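Local coordinates for protein LacI family transcription regulator (Bifidobacterium animalis subsp. lactis, PDB 4O5A) that probably represses transcription as a LacI-type regulator, with a DNA-binding head and a periplasmic-binding-protein-like core that would sense a small effector, at residues E201-S206 with T229-E234; T181-L186 with E215-L220; L133-L138 with E146-N151. All blocks are in the same frame, centred on the assembly; numbering follows the deposited sequence.

How the interactions relate
The three contacts lie in the two lobes of a periplasmic-binding-protein-like core. Interaction 3 belongs to the first parallel sheet, while interactions 1 and 2 belong to the lobe built on the second. Interaction 1, in loops beside that sheet, is centred about 23 Å from interaction 3, yet their nearest atoms are only about 4 Å apart, consistent with loops that face each other between the lobes, where LacI relatives bind effector. Helix 206-219 starts at the last residue of segment 201-206 and carries most of 215-220 in interaction 2, whose centre is about 21 Å from that of interaction 1. Interactions 2 and 3, about 34 Å apart between centres, flank the chain's centre.

Interaction 1: E201-S206 with T229-E234; sequences EELGHS and TDYTPE
In the periplasmic-binding-protein-like fold that LacI relatives use to sense effectors, two loops at the C-terminal ends of neighbouring parallel strands meet through L203, H205 and Y231, probably near the cleft between the lobes. The contact is small, 90 Å² in all, and is made by side chains. L203 and Y231 reach out from opposite directions: L203 CD1 lies 3.8 Å from Y231 CZ, touching the phenol obliquely, while its 3.0 Å to OH is unusually short and doubtful in exact value. H205 CG stands between the backbone N and the carbonyl carbon (chi1 66°), which helps bring the imidazole edge to the same hydroxyl, NE2 4.0 Å from OH, a contact and no more. L203 CB lies over one imidazole face, toward its rim, so the leucine packs against both rings. L203 opens a type I turn closed by S206 N to L203 O at 3.0 Å.

The backbone round Y231 is shaped by two side-chain turns. Its N donates to T229 OG1, an ST turn; its ring also touches P200 and M260. T232 stands at the N-cap of helix 233-245, OG1 reaching S235 N; F288 of the second subunit packs on T232. D230 OD1 takes two donors in an Asx turn: T232 OG1 arrives on its syn lone pair at 2.8 Å, while T232 N comes from 40° above the carboxylate plane.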
ATOM      1  N   GLU A 201      -5.719  20.934  -3.700  1.00 37.01           N
ATOM      2  CA  GLU A 201      -4.946  22.073  -4.188  1.00 47.10           C
ATOM      3  C   GLU A 201      -3.801  22.470  -3.250  1.00 49.86           C
ATOM      4  O   GLU A 201      -2.933  23.263  -3.627  1.00 54.00           O
ATOM      5  CB  GLU A 201      -5.865  23.271  -4.439  1.00 53.79           C
ATOM      6  N   GLU A 202      -3.794  21.915  -2.037  1.00 50.88           N
ATOM      7  CA  GLU A 202      -2.786  22.265  -1.028  1.00 58.96           C
ATOM      8  C   GLU A 202      -1.470  21.487  -1.178  1.00 58.79           C
ATOM      9  O   GLU A 202      -0.515  21.722  -0.437  1.00 61.57           O
ATOM     10  CB  GLU A 202      -3.354  22.084   0.386  1.00 58.47           C
ATOM     11  N   LEU A 203      -1.425  20.564  -2.138  1.00 51.04           N
ATOM     12  CA  LEU A 203      -0.200  19.823  -2.435  1.00 46.52           C
ATOM     13  C   LEU A 203       0.843  20.719  -3.093  1.00 46.22           C
ATOM     14  O   LEU A 203       0.516  21.542  -3.949  1.00 45.84           O
ATOM     15  CB  LEU A 203      -0.498  18.636  -3.345  1.00 44.15           C
ATOM     16  CG  LEU A 203      -1.478  17.623  -2.762  1.00 51.67           C
ATOM     17  CD1 LEU A 203      -1.626  16.447  -3.704  1.00 53.70           C
ATOM     18  CD2 LEU A 203      -1.006  17.169  -1.400  1.00 51.59           C
ATOM     19  N   GLY A 204       2.100  20.560  -2.686  1.00 39.00           N
ATOM     20  CA  GLY A 204       3.182  21.354  -3.242  1.00 35.22           C
ATOM     21  C   GLY A 204       3.374  21.144  -4.734  1.00 34.56           C
ATOM     22  O   GLY A 204       3.918  22.013  -5.412  1.00 47.41           O
ATOM     23  N   HIS A 205       2.943  19.999  -5.253  1.00 25.66           N
ATOM     24  CA  HIS A 205       3.085  19.739  -6.688  1.00 30.68           C
ATOM     25  C   HIS A 205       1.876  20.185  -7.512  1.00 36.66           C
ATOM     26  O   HIS A 205       1.856  20.026  -8.739  1.00 32.29           O
ATOM     27  CB  HIS A 205       3.442  18.272  -6.977  1.00 33.94           C
ATOM     28  CG  HIS A 205       2.374  17.286  -6.608  1.00 33.56           C
ATOM     29  ND1 HIS A 205       1.062  17.405  -7.020  1.00 46.02           N
ATOM     30  CD2 HIS A 205       2.433  16.139  -5.888  1.00 40.79           C
ATOM     31  CE1 HIS A 205       0.358  16.390  -6.555  1.00 38.95           C
ATOM     32  NE2 HIS A 205       1.167  15.606  -5.864  1.00 42.05           N
ATOM     33  N   SER A 206       0.869  20.731  -6.839  1.00 38.38           N
ATOM     34  CA  SER A 206      -0.370  21.114  -7.509  1.00 38.87           C
ATOM     35  C   SER A 206      -0.152  22.191  -8.571  1.00 37.79           C
ATOM     36  O   SER A 206      -0.669  22.086  -9.682  1.00 37.84           O
ATOM     37  CB  SER A 206      -1.401  21.591  -6.492  1.00 48.23           C
ATOM     38  OG  SER A 206      -2.503  22.184  -7.146  1.00 52.99           O
ATOM     39  N   THR A 229      -9.963  16.783  -5.798  1.00 20.73           N
ATOM     40  CA  THR A 229     -10.563  15.740  -4.964  1.00 22.79           C
ATOM     41  C   THR A 229      -9.708  15.503  -3.738  1.00 26.50           C
ATOM     42  O   THR A 229      -8.690  16.174  -3.539  1.00 27.39           O
ATOM     43  CB  THR A 229     -10.611  14.393  -5.686  1.00 20.12           C
ATOM     44  OG1 THR A 229      -9.270  13.896  -5.827  1.00 25.42           O
ATOM     45  CG2 THR A 229     -11.282  14.515  -7.053  1.00 21.61           C
ATOM     46  N   ASP A 230     -10.099  14.519  -2.929  1.00 23.60           N
ATOM     47  CA  ASP A 230      -9.319  14.170  -1.757  1.00 21.50           C
ATOM     48  C   ASP A 230      -8.691  12.778  -1.862  1.00 19.93           C
ATOM     49  O   ASP A 230      -8.398  12.166  -0.827  1.00 27.36           O
ATOM     50  CB  ASP A 230     -10.180  14.237  -0.489  1.00 27.44           C
ATOM     51  CG  ASP A 230     -11.301  13.212  -0.491  1.00 33.34           C
ATOM     52  OD1 ASP A 230     -11.390  12.430  -1.459  1.00 27.05           O
ATOM     53  OD2 ASP A 230     -12.082  13.173   0.481  1.00 40.00           O
ATOM     54  N   TYR A 231      -8.550  12.275  -3.088  1.00 19.74           N
ATOM     55  CA  TYR A 231      -7.873  11.002  -3.384  1.00 22.05           C
ATOM     56  C   TYR A 231      -8.712   9.753  -3.131  1.00 25.02           C
ATOM     57  O   TYR A 231      -8.274   8.648  -3.456  1.00 27.73           O
ATOM     58  CB  TYR A 231      -6.530  10.873  -2.642  1.00 26.24           C
ATOM     59  CG  TYR A 231      -5.382  11.655  -3.249  1.00 26.95           C
ATOM     60  CD1 TYR A 231      -5.166  11.647  -4.611  1.00 32.17           C
ATOM     61  CD2 TYR A 231      -4.510  12.388  -2.447  1.00 38.00           C
ATOM     62  CE1 TYR A 231      -4.116  12.342  -5.174  1.00 44.56           C
ATOM     63  CE2 TYR A 231      -3.450  13.098  -3.009  1.00 44.05           C
ATOM     64  CZ  TYR A 231      -3.262  13.064  -4.375  1.00 50.64           C
ATOM     65  OH  TYR A 231      -2.226  13.748  -4.972  1.00 63.66           O
ATOM     66  N   THR A 232      -9.916   9.915  -2.588  1.00 24.48           N
ATOM     67  CA  THR A 232     -10.755   8.746  -2.279  1.00 20.59           C
ATOM     68  C   THR A 232     -11.494   8.284  -3.529  1.00 23.96           C
ATOM     69  O   THR A 232     -11.713   9.078  -4.448  1.00 19.63           O
ATOM     70  CB  THR A 232     -11.790   9.040  -1.191  1.00 21.88           C
ATOM     71  OG1 THR A 232     -12.738   9.999  -1.678  1.00 24.48           O
ATOM     72  CG2 THR A 232     -11.117   9.574   0.070  1.00 23.63           C
ATOM     73  N   PRO A 233     -11.909   7.007  -3.564  1.00 25.54           N
ATOM     74  CA  PRO A 233     -12.670   6.575  -4.744  1.00 25.57           C
ATOM     75  C   PRO A 233     -14.026   7.271  -4.827  1.00 24.21           C
ATOM     76  O   PRO A 233     -14.493   7.505  -5.947  1.00 25.22           O
ATOM     77  CB  PRO A 233     -12.845   5.066  -4.524  1.00 22.05           C
ATOM     78  CG  PRO A 233     -12.682   4.878  -3.046  1.00 23.13           C
ATOM     79  CD  PRO A 233     -11.636   5.888  -2.650  1.00 27.38           C
ATOM     80  N   GLU A 234     -14.638   7.606  -3.696  1.00 24.46           N
ATOM     81  CA  GLU A 234     -15.924   8.316  -3.734  1.00 26.17           C
ATOM     82  C   GLU A 234     -15.739   9.678  -4.410  1.00 24.92           C
ATOM     83  O   GLU A 234     -16.562  10.112  -5.216  1.00 24.08           O
ATOM     84  CB  GLU A 234     -16.529   8.477  -2.335  1.00 27.39           C
ATOM     85  CG  GLU A 234     -16.895   7.167  -1.633  1.00 37.43           C
ATOM     86  CD  GLU A 234     -15.706   6.476  -0.944  1.00 46.87           C
ATOM     87  OE1 GLU A 234     -14.583   7.039  -0.915  1.00 31.04           O
ATOM     88  OE2 GLU A 234     -15.902   5.358  -0.409  1.00 51.56           O
TER

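Interaction 2: T181-L186 with E215-L220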
ATOM      1  N   THR A 181       4.533  13.816 -21.377  1.00 19.65           N
ATOM      2  CA  THR A 181       4.498  12.462 -21.911  1.00 18.70           C
ATOM      3  C   THR A 181       3.049  11.966 -22.007  1.00 17.26           C
ATOM      4  O   THR A 181       2.663  11.361 -23.012  1.00 19.84           O
ATOM      5  CB  THR A 181       5.337  11.500 -21.048  1.00 23.53           C
ATOM      6  OG1 THR A 181       6.713  11.914 -21.088  1.00 23.09           O
ATOM      7  CG2 THR A 181       5.233  10.087 -21.588  1.00 27.03           C
HETATM    8  N   MSE A 182       2.255  12.232 -20.974  1.00 18.63           N
HETATM    9  CA  MSE A 182       0.856  11.799 -20.949  1.00 13.64           C
HETATM   10  C   MSE A 182       0.027  12.554 -21.980  1.00 20.69           C
HETATM   11  O   MSE A 182      -0.769  11.964 -22.709  1.00 20.47           O
HETATM   12  CB  MSE A 182       0.269  11.983 -19.560  1.00 16.00           C
HETATM   13  CG  MSE A 182       0.785  10.955 -18.572  1.00 20.25           C
HETATM   14 SE   MSE A 182      -0.089  11.186 -16.860  0.55 20.99          SE
HETATM   15  CE  MSE A 182       0.845  12.751 -16.269  1.00 18.59           C
ATOM     16  N   ILE A 183       0.224  13.860 -22.053  1.00 18.36           N
ATOM     17  CA  ILE A 183      -0.573  14.663 -22.971  1.00 19.39           C
ATOM     18  C   ILE A 183      -0.216  14.336 -24.414  1.00 22.80           C
ATOM     19  O   ILE A 183      -1.096  14.263 -25.270  1.00 22.31           O
ATOM     20  CB  ILE A 183      -0.409  16.169 -22.685  1.00 20.15           C
ATOM     21  CG1 ILE A 183      -0.924  16.478 -21.279  1.00 19.62           C
ATOM     22  CG2 ILE A 183      -1.136  17.012 -23.723  1.00 23.91           C
ATOM     23  CD1 ILE A 183      -0.450  17.816 -20.758  1.00 22.48           C
ATOM     24  N   ARG A 184       1.065  14.133 -24.704  1.00 21.00           N
ATOM     25  CA  ARG A 184       1.439  13.791 -26.077  1.00 18.81           C
ATOM     26  C   ARG A 184       0.837  12.448 -26.507  1.00 19.75           C
ATOM     27  O   ARG A 184       0.486  12.279 -27.663  1.00 21.39           O
ATOM     28  CB  ARG A 184       2.964  13.785 -26.260  1.00 19.59           C
ATOM     29  CG  ARG A 184       3.603  15.162 -26.201  1.00 21.42           C
ATOM     30  CD  ARG A 184       5.060  15.106 -26.680  1.00 22.59           C
ATOM     31  NE  ARG A 184       5.869  14.299 -25.763  1.00 26.61           N
ATOM     32  CZ  ARG A 184       6.412  14.766 -24.642  1.00 25.60           C
ATOM     33  NH1 ARG A 184       6.251  16.044 -24.317  1.00 25.23           N
ATOM     34  NH2 ARG A 184       7.120  13.961 -23.849  1.00 26.20           N
ATOM     35  N   HIS A 185       0.727  11.505 -25.569  1.00 17.22           N
ATOM     36  CA  HIS A 185       0.119  10.194 -25.821  1.00 18.91           C
ATOM     37  C   HIS A 185      -1.350  10.399 -26.215  1.00 18.83           C
ATOM     38  O   HIS A 185      -1.836   9.792 -27.172  1.00 21.83           O
ATOM     39  CB  HIS A 185       0.242   9.321 -24.562  1.00 20.63           C
ATOM     40  CG  HIS A 185      -0.412   7.971 -24.658  1.00 21.31           C
ATOM     41  ND1 HIS A 185       0.070   6.959 -25.465  1.00 26.13           N
ATOM     42  CD2 HIS A 185      -1.473   7.452 -23.996  1.00 23.51           C
ATOM     43  CE1 HIS A 185      -0.690   5.886 -25.318  1.00 24.72           C
ATOM     44  NE2 HIS A 185      -1.627   6.154 -24.427  1.00 22.78           N
ATOM     45  N   LEU A 186      -2.041  11.274 -25.498  1.00 20.47           N
ATOM     46  CA  LEU A 186      -3.435  11.570 -25.823  1.00 21.65           C
ATOM     47  C   LEU A 186      -3.546  12.316 -27.148  1.00 19.91           C
ATOM     48  O   LEU A 186      -4.450  12.044 -27.938  1.00 22.42           O
ATOM     49  CB  LEU A 186      -4.124  12.337 -24.683  1.00 20.54           C
ATOM     50  CG  LEU A 186      -4.189  11.572 -23.348  1.00 19.70           C
ATOM     51  CD1 LEU A 186      -4.811  12.454 -22.292  1.00 19.71           C
ATOM     52  CD2 LEU A 186      -4.999  10.287 -23.501  1.00 18.95           C
ATOM     53  N   GLU A 215      -0.085  24.834 -20.036  1.00 21.72           N
ATOM     54  CA  GLU A 215       0.768  25.290 -21.128  1.00 27.04           C
ATOM     55  C   GLU A 215       0.747  24.332 -22.315  1.00 25.48           C
ATOM     56  O   GLU A 215       0.602  24.753 -23.468  1.00 25.18           O
ATOM     57  CB  GLU A 215       2.211  25.480 -20.666  1.00 36.78           C
ATOM     58  CG  GLU A 215       3.151  25.812 -21.820  1.00 45.81           C
ATOM     59  CD  GLU A 215       4.610  25.809 -21.419  1.00 57.43           C
ATOM     60  OE1 GLU A 215       5.244  24.731 -21.494  1.00 58.55           O
ATOM     61  OE2 GLU A 215       5.121  26.884 -21.038  1.00 60.84           O
ATOM     62  N   ILE A 216       0.915  23.045 -22.033  1.00 25.59           N
ATOM     63  CA  ILE A 216       1.015  22.053 -23.094  1.00 29.15           C
ATOM     64  C   ILE A 216      -0.304  21.908 -23.841  1.00 30.01           C
ATOM     65  O   ILE A 216      -0.322  21.923 -25.070  1.00 26.25           O
ATOM     66  CB  ILE A 216       1.462  20.698 -22.549  1.00 25.64           C
ATOM     67  CG1 ILE A 216       2.873  20.818 -21.974  1.00 31.10           C
ATOM     68  CG2 ILE A 216       1.428  19.636 -23.635  1.00 26.19           C
ATOM     69  CD1 ILE A 216       3.288  19.612 -21.167  1.00 30.63           C
ATOM     70  N   THR A 217      -1.403  21.793 -23.107  1.00 23.22           N
ATOM     71  CA  THR A 217      -2.716  21.680 -23.754  1.00 22.97           C
ATOM     72  C   THR A 217      -3.050  22.901 -24.611  1.00 24.90           C
ATOM     73  O   THR A 217      -3.495  22.750 -25.757  1.00 25.15           O
ATOM     74  CB  THR A 217      -3.874  21.362 -22.747  1.00 22.38           C
ATOM     75  OG1 THR A 217      -3.957  22.391 -21.758  1.00 22.77           O
ATOM     76  CG2 THR A 217      -3.660  20.010 -22.071  1.00 21.30           C
ATOM     77  N   THR A 218      -2.827  24.104 -24.074  1.00 26.20           N
ATOM     78  CA  THR A 218      -3.069  25.333 -24.823  1.00 24.55           C
ATOM     79  C   THR A 218      -2.231  25.340 -26.095  1.00 26.05           C
ATOM     80  O   THR A 218      -2.710  25.700 -27.172  1.00 25.85           O
ATOM     81  CB  THR A 218      -2.706  26.606 -24.011  1.00 31.34           C
ATOM     82  OG1 THR A 218      -3.618  26.753 -22.914  1.00 31.10           O
ATOM     83  CG2 THR A 218      -2.757  27.858 -24.894  1.00 32.40           C
ATOM     84  N   GLU A 219      -0.974  24.933 -25.968  1.00 22.45           N
ATOM     85  CA  GLU A 219      -0.071  25.003 -27.112  1.00 27.45           C
ATOM     86  C   GLU A 219      -0.378  23.931 -28.150  1.00 29.21           C
ATOM     87  O   GLU A 219       0.021  24.059 -29.294  1.00 29.08           O
ATOM     88  CB  GLU A 219       1.391  24.958 -26.660  1.00 26.26           C
ATOM     89  CG  GLU A 219       1.860  26.290 -26.087  1.00 27.05           C
ATOM     90  CD  GLU A 219       3.338  26.323 -25.717  1.00 38.13           C
ATOM     91  OE1 GLU A 219       4.093  25.403 -26.107  1.00 34.36           O
ATOM     92  OE2 GLU A 219       3.751  27.292 -25.039  1.00 40.49           O
ATOM     93  N   LEU A 220      -1.114  22.896 -27.763  1.00 24.80           N
ATOM     94  CA  LEU A 220      -1.527  21.876 -28.729  1.00 23.75           C
ATOM     95  C   LEU A 220      -2.980  22.071 -29.152  1.00 29.74           C
ATOM     96  O   LEU A 220      -3.537  21.259 -29.889  1.00 33.22           O
ATOM     97  CB  LEU A 220      -1.333  20.478 -28.162  1.00 23.46           C
ATOM     98  CG  LEU A 220       0.126  20.019 -28.071  1.00 23.99           C
ATOM     99  CD1 LEU A 220       0.212  18.715 -27.295  1.00 24.35           C
ATOM    100  CD2 LEU A 220       0.741  19.885 -29.475  1.00 27.34           C
TER
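I183 of helix 175-188 presses against I216, T217 and L220 at the end of helix 206-219, joining two helices that lie side by side in the Rossmann-like second lobe. Strand 193-197 runs between them in sequence, and helix 206-219 then leads on to the parallel neighbour strand 223-224, completing a beta-alpha-beta crossover. The backbones come closest at I183 and T217, whose CA atoms are 7.4 Å apart.

I183 works with both branches. CG2 lies anti to the backbone N, and CG1, beside that N at chi1 -63°, runs on in an extended chain to CD1. The branches spread like a fork: CG2 meets I216 CG2 at 3.7 Å, and CD1 reaches past to lie 3.9 Å from the same I216 methyl. I216 has nearly the same conformation; its short branch points across, and its CG2 touches both methyls of I183, while the two isoleucines cross obliquely. T217 turns its methyl inward: chi1 of 59° puts OG1 where it can bond to F213 O one helical turn back, and CG2 is left facing I183 CD1 at 4.1 Å. M222, in the loop after the helix, touches both I183 and T217 and so extends the apolar patch. Cut back to alanine, I183 would lose both branches, which would probably open a gap between the helices, leaving I216 CG2 without the two methyls it rests on and T217 CG2 without its partner. Of the three partners L220 is the most exposed; its backbone N bonds to I216 O, and its CD1 lies against I183 CG2 at 4.2 Å.

Interaction 3: L133-L138 with E146-N151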
ATOM      1  N   LEU A 133      18.119  13.162   7.890  1.00 23.02           N
ATOM      2  CA  LEU A 133      16.657  13.208   7.850  1.00 23.17           C
ATOM      3  C   LEU A 133      16.178  13.165   6.409  1.00 22.92           C
ATOM      4  O   LEU A 133      16.763  13.797   5.534  1.00 24.34           O
ATOM      5  CB  LEU A 133      16.156  14.513   8.464  1.00 25.28           C
ATOM      6  CG  LEU A 133      16.590  14.814   9.890  1.00 30.35           C
ATOM      7  CD1 LEU A 133      16.102  16.177  10.307  1.00 29.65           C
ATOM      8  CD2 LEU A 133      15.991  13.752  10.774  1.00 34.89           C
ATOM      9  N   LEU A 134      15.104  12.430   6.174  1.00 22.45           N
ATOM     10  CA  LEU A 134      14.501  12.355   4.859  1.00 23.66           C
ATOM     11  C   LEU A 134      13.232  13.200   4.900  1.00 28.85           C
ATOM     12  O   LEU A 134      12.382  12.997   5.772  1.00 28.50           O
ATOM     13  CB  LEU A 134      14.168  10.890   4.547  1.00 23.57           C
ATOM     14  CG  LEU A 134      13.459  10.589   3.233  1.00 27.14           C
ATOM     15  CD1 LEU A 134      14.321  11.039   2.070  1.00 26.66           C
ATOM     16  CD2 LEU A 134      13.157   9.105   3.133  1.00 26.48           C
ATOM     17  N   LEU A 135      13.109  14.161   3.980  1.00 24.45           N
ATOM     18  CA  LEU A 135      11.933  15.035   3.924  1.00 23.66           C
ATOM     19  C   LEU A 135      11.050  14.708   2.725  1.00 29.49           C
ATOM     20  O   LEU A 135      11.481  14.832   1.574  1.00 25.33           O
ATOM     21  CB  LEU A 135      12.357  16.499   3.833  1.00 30.69           C
ATOM     22  CG  LEU A 135      13.347  16.994   4.883  1.00 39.74           C
ATOM     23  CD1 LEU A 135      13.730  18.449   4.622  1.00 44.49           C
ATOM     24  CD2 LEU A 135      12.766  16.831   6.279  1.00 37.45           C
ATOM     25  N   LEU A 136       9.814  14.303   2.993  1.00 25.50           N
ATOM     26  CA  LEU A 136       8.874  13.995   1.919  1.00 29.14           C
ATOM     27  C   LEU A 136       7.731  14.999   1.886  1.00 31.39           C
ATOM     28  O   LEU A 136       7.483  15.709   2.868  1.00 30.23           O
ATOM     29  CB  LEU A 136       8.306  12.583   2.080  1.00 27.96           C
ATOM     30  CG  LEU A 136       9.290  11.426   2.251  1.00 27.62           C
ATOM     31  CD1 LEU A 136       8.529  10.125   2.479  1.00 31.36           C
ATOM     32  CD2 LEU A 136      10.240  11.297   1.059  1.00 29.00           C
ATOM     33  N   ASN A 137       7.040  15.051   0.749  1.00 30.86           N
ATOM     34  CA  ASN A 137       5.818  15.832   0.615  1.00 37.82           C
ATOM     35  C   ASN A 137       6.006  17.299   0.963  1.00 41.86           C
ATOM     36  O   ASN A 137       5.290  17.851   1.800  1.00 43.78           O
ATOM     37  CB  ASN A 137       4.701  15.216   1.458  1.00 39.57           C
ATOM     38  CG  ASN A 137       4.399  13.795   1.055  1.00 46.44           C
ATOM     39  OD1 ASN A 137       4.435  13.456  -0.130  1.00 47.74           O
ATOM     40  ND2 ASN A 137       4.106  12.950   2.036  1.00 49.66           N
ATOM     41  N   LEU A 138       6.976  17.920   0.308  1.00 38.01           N
ATOM     42  CA  LEU A 138       7.257  19.329   0.517  1.00 43.04           C
ATOM     43  C   LEU A 138       6.069  20.156   0.044  1.00 49.23           C
ATOM     44  O   LEU A 138       5.545  19.941  -1.056  1.00 47.99           O
ATOM     45  CB  LEU A 138       8.533  19.737  -0.229  1.00 40.73           C
ATOM     46  CG  LEU A 138       9.868  19.350   0.419  1.00 40.56           C
ATOM     47  CD1 LEU A 138       9.999  19.991   1.789  1.00 42.47           C
ATOM     48  CD2 LEU A 138      10.063  17.832   0.530  1.00 36.82           C
ATOM     49  N   GLU A 146      13.077  25.899   6.454  1.00 48.53           N
ATOM     50  CA  GLU A 146      13.682  26.863   7.368  1.00 52.27           C
ATOM     51  C   GLU A 146      14.370  26.172   8.543  1.00 52.75           C
ATOM     52  O   GLU A 146      15.436  26.600   8.982  1.00 55.92           O
ATOM     53  CB  GLU A 146      12.638  27.862   7.878  1.00 52.92           C
ATOM     54  N   LEU A 147      13.751  25.108   9.049  1.00 48.82           N
ATOM     55  CA  LEU A 147      14.326  24.324  10.138  1.00 45.31           C
ATOM     56  C   LEU A 147      15.668  23.729   9.720  1.00 46.31           C
ATOM     57  O   LEU A 147      16.654  23.834  10.452  1.00 49.39           O
ATOM     58  CB  LEU A 147      13.357  23.214  10.577  1.00 37.12           C
ATOM     59  CG  LEU A 147      13.833  22.228  11.649  1.00 41.00           C
ATOM     60  CD1 LEU A 147      14.180  22.954  12.940  1.00 43.87           C
ATOM     61  CD2 LEU A 147      12.787  21.153  11.920  1.00 41.31           C
HETATM   62  N   MSE A 148      15.708  23.120   8.538  1.00 43.49           N
HETATM   63  CA  MSE A 148      16.934  22.487   8.063  1.00 39.62           C
HETATM   64  C   MSE A 148      18.024  23.516   7.791  1.00 45.91           C
HETATM   65  O   MSE A 148      19.196  23.280   8.085  1.00 46.97           O
HETATM   66  CB  MSE A 148      16.691  21.646   6.801  1.00 34.43           C
HETATM   67  CG  MSE A 148      15.752  20.465   6.959  1.00 37.32           C
HETATM   68 SE   MSE A 148      15.839  19.570   8.685  0.54 49.35          SE
HETATM   69  CE  MSE A 148      17.717  19.091   8.749  1.00 49.49           C
ATOM     70  N   LYS A 149      17.641  24.657   7.227  1.00 48.36           N
ATOM     71  CA  LYS A 149      18.620  25.674   6.866  1.00 54.23           C
ATOM     72  C   LYS A 149      19.256  26.286   8.109  1.00 55.60           C
ATOM     73  O   LYS A 149      20.429  26.663   8.096  1.00 59.21           O
ATOM     74  CB  LYS A 149      17.987  26.748   5.974  1.00 56.47           C
ATOM     75  CG  LYS A 149      17.555  26.217   4.612  1.00 55.09           C
ATOM     76  CD  LYS A 149      17.976  27.143   3.476  1.00 60.39           C
ATOM     77  CE  LYS A 149      16.897  28.153   3.121  1.00 66.49           C
ATOM     78  NZ  LYS A 149      17.308  29.004   1.961  1.00 68.89           N
ATOM     79  N   ASN A 150      18.479  26.369   9.186  1.00 51.78           N
ATOM     80  CA  ASN A 150      18.981  26.868  10.461  1.00 56.22           C
ATOM     81  C   ASN A 150      19.755  25.792  11.226  1.00 50.21           C
ATOM     82  O   ASN A 150      20.347  26.064  12.268  1.00 53.66           O
ATOM     83  CB  ASN A 150      17.832  27.421  11.315  1.00 64.83           C
ATOM     84  CG  ASN A 150      17.090  28.562  10.632  1.00 71.36           C
ATOM     85  OD1 ASN A 150      17.541  29.101   9.619  1.00 75.24           O
ATOM     86  ND2 ASN A 150      15.945  28.938  11.192  1.00 71.82           N
ATOM     87  N   ASN A 151      19.744  24.571  10.694  1.00 46.84           N
ATOM     88  CA  ASN A 151      20.489  23.455  11.275  1.00 42.28           C
ATOM     89  C   ASN A 151      21.298  22.680  10.228  1.00 42.26           C
ATOM     90  O   ASN A 151      20.969  21.538   9.915  1.00 43.61           O
ATOM     91  CB  ASN A 151      19.538  22.495  12.009  1.00 39.06           C
ATOM     92  CG  ASN A 151      19.000  23.084  13.301  1.00 48.87           C
ATOM     93  OD1 ASN A 151      19.661  23.042  14.342  1.00 48.98           O
ATOM     94  ND2 ASN A 151      17.798  23.642  13.240  1.00 49.44           N
TER
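The amide of N151 turns back onto its own helix, ND2 donating to L147 O at 3.0 Å in a nearly straight bond (N-H...O 167°). The oxygen lies in the plane of the N151 amide, whereas the donor is tilted out of the plane of the L147 carbonyl. Next along, N151 N bonds to M148 O, so this one residue satisfies two carbonyls near the helix end, while its OD1 takes Q153 NE2.

M148, a selenomethionine, carries the contact with the strand. Its chain starts beside the backbone N and then bends twice, chi2 at -35° and chi3 at -57°, which turns SE and CE along the strand toward L133. L133 CD1 meets this curled end, 3.7 Å from CE and 3.8 Å from SE. L135, two residues on and on the same face of the strand, slides past in the opposite direction and touches the root of the chain, CD1 to CG at 3.7 Å.

Strand 132-135, helix 143-149 and strand 156-160 form a beta-alpha-beta unit of the first lobe, and M148 fills the layer between its helix and its sheet. C156, M154 and L168 also touch M148, and W124 of helix 116-127 packs on L133. L134 points to the other side of the sheet, onto L95 of helix 88-99. L133 and L135 are hydrogen-bonded through their backbones to L157 of the neighbouring parallel strand.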